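Local coordinates for protein orotidine 5'-phosphate decarboxylase (Sulfolobus solfataricus, PDB 4DBD) that probably catalyses the decarboxylation of orotidine 5'-monophosphate to UMP, the last step of de novo UMP biosynthesis, as a homodimeric TIM-barrel enzyme, at residues E55-F60 / S81-S86. Numbering follows the deposited sequence.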
# COMPACT_ATOMS: atom_id res chain seq x y z
N GLU A 55 9.62 18.65 -5.69
CA GLU A 55 8.85 17.41 -5.81
C GLU A 55 7.70 17.28 -4.83
O GLU A 55 7.85 17.43 -3.62
CB GLU A 55 9.77 16.18 -5.72
CG GLU A 55 10.40 15.76 -7.05
CD GLU A 55 10.78 14.28 -7.10
OE1 GLU A 55 11.94 13.98 -7.46
OE2 GLU A 55 9.91 13.43 -6.81
N ILE A 56 6.53 16.98 -5.39
CA ILE A 56 5.41 16.51 -4.59
C ILE A 56 5.32 15.01 -4.84
O ILE A 56 5.03 14.56 -5.96
CB ILE A 56 4.10 17.26 -4.91
CG1 ILE A 56 4.26 18.74 -4.55
CG2 ILE A 56 2.93 16.65 -4.18
CD1 ILE A 56 3.08 19.58 -4.93
N ILE A 57 5.64 14.24 -3.80
CA ILE A 57 5.67 12.80 -3.91
C ILE A 57 4.49 12.21 -3.17
O ILE A 57 4.23 12.55 -2.02
CB ILE A 57 6.96 12.22 -3.30
CG1 ILE A 57 8.19 12.88 -3.91
CG2 ILE A 57 7.01 10.69 -3.47
CD1 ILE A 57 9.51 12.46 -3.25
N VAL A 58 3.74 11.34 -3.84
CA VAL A 58 2.66 10.64 -3.17
C VAL A 58 3.21 9.27 -2.78
O VAL A 58 3.76 8.54 -3.62
CB VAL A 58 1.41 10.50 -4.06
CG1 VAL A 58 0.50 9.43 -3.49
CG2 VAL A 58 0.67 11.84 -4.13
N ASP A 59 3.10 8.95 -1.49
CA ASP A 59 3.58 7.67 -0.97
C ASP A 59 2.42 6.89 -0.35
O ASP A 59 2.10 7.05 0.83
CB ASP A 59 4.72 7.88 0.05
CG ASP A 59 5.26 6.58 0.57
OD1 ASP A 59 4.93 5.54 -0.04
OD2 ASP A 59 6.03 6.59 1.56
N PHE A 60 1.78 6.07 -1.17
CA PHE A 60 0.80 5.11 -0.69
C PHE A 60 1.42 3.71 -0.70
O PHE A 60 0.69 2.71 -0.66
CB PHE A 60 -0.44 5.12 -1.58
CG PHE A 60 -1.27 6.37 -1.48
CD1 PHE A 60 -0.90 7.41 -0.64
CD2 PHE A 60 -2.44 6.49 -2.22
CE1 PHE A 60 -1.68 8.56 -0.56
CE2 PHE A 60 -3.22 7.63 -2.14
CZ PHE A 60 -2.84 8.66 -1.30
N SER A 81 5.54 12.69 -8.45
CA SER A 81 6.21 11.40 -8.29
C SER A 81 5.41 10.49 -7.37
O SER A 81 4.61 10.96 -6.57
CB SER A 81 7.60 11.61 -7.66
OG SER A 81 8.33 12.62 -8.35
N PHE A 82 5.68 9.19 -7.47
CA PHE A 82 4.94 8.18 -6.72
C PHE A 82 5.89 7.11 -6.20
O PHE A 82 6.80 6.69 -6.90
CB PHE A 82 3.89 7.52 -7.61
CG PHE A 82 2.77 8.43 -8.00
CD1 PHE A 82 1.69 8.62 -7.16
CD2 PHE A 82 2.82 9.13 -9.19
CE1 PHE A 82 0.66 9.48 -7.51
CE2 PHE A 82 1.80 9.99 -9.56
CZ PHE A 82 0.73 10.17 -8.72
N ILE A 83 5.66 6.67 -4.97
CA ILE A 83 6.45 5.59 -4.37
C ILE A 83 5.68 4.27 -4.47
O ILE A 83 4.49 4.20 -4.14
CB ILE A 83 6.82 5.93 -2.92
CG1 ILE A 83 7.81 7.12 -2.91
CG2 ILE A 83 7.39 4.70 -2.20
CD1 ILE A 83 8.16 7.63 -1.54
N ALA A 84 6.35 3.26 -5.01
CA ALA A 84 5.81 1.89 -5.04
C ALA A 84 6.82 0.93 -4.45
O ALA A 84 8.02 1.23 -4.41
CB ALA A 84 5.48 1.48 -6.47
N HIS A 85 6.35 -0.23 -4.00
CA HIS A 85 7.25 -1.26 -3.48
C HIS A 85 7.90 -2.05 -4.60
O HIS A 85 7.23 -2.43 -5.55
CB HIS A 85 6.49 -2.23 -2.57
CG HIS A 85 6.47 -1.83 -1.14
ND1 HIS A 85 7.59 -1.92 -0.33
CD2 HIS A 85 5.48 -1.32 -0.36
CE1 HIS A 85 7.28 -1.49 0.88
NE2 HIS A 85 6.01 -1.12 0.89
N SER A 86 9.20 -2.31 -4.48
CA SER A 86 9.88 -3.19 -5.42
C SER A 86 9.43 -4.64 -5.30
O SER A 86 9.36 -5.35 -6.31
CB SER A 86 11.40 -3.18 -5.18
OG SER A 86 11.95 -1.89 -5.39
O HOH W 1 2.48 6.12 -3.92
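Glu55 meets Ser81 through its carboxylate: OG of Ser81 donates a hydrogen bond to OE2 of Glu55. The 2.4 Å between these two oxygens is shorter than usual, and its exact length is doubtful. The other oxygen, OE1, forms a salt bridge with Lys137 and also bonds the hydroxyls of Tyr27 and Tyr109, and these three partners grip this buried oxygen. At Ile56 the carbonyl O accepts a hydrogen bond from the backbone N of Ser81 at 3.2 Å. Ile57 shares a sheet face with Ser81 and Ile83. Its CG2, anti to the backbone N, packs 3.7 Å from CG1 of Ile83. Strands 55-62 and 81-85 are parallel neighbours in the eight-stranded TIM barrel, joined through helix 66-73 as a beta-alpha-beta unit. Val58 bonds strand 81-85 twice, its N donating to O of Ser81 (2.9 Å) and its O accepting a hydrogen bond from N of Ile83 (3.0 Å). On the other sheet face its CB lies 3.6 Å from CD1 of the Phe82 ring, with the two side chains side by side and pointing the same way. In Asp59, a predicted active-site residue, chi1 of -178° sets CG anti to the backbone N and alongside Ile83. Its OD1 sits 3.4 Å from CG2 of Ile83, while OD2 forms salt bridges with Lys30 and Lys61. An alanine here would probably leave both lysines without their shared carboxylate and open a gap beside Ile83. At Phe60 a water bridges the strands, accepting from the backbone N of Phe60 and donating to O of Val58 and O of Ile83, each at 2.8 Å.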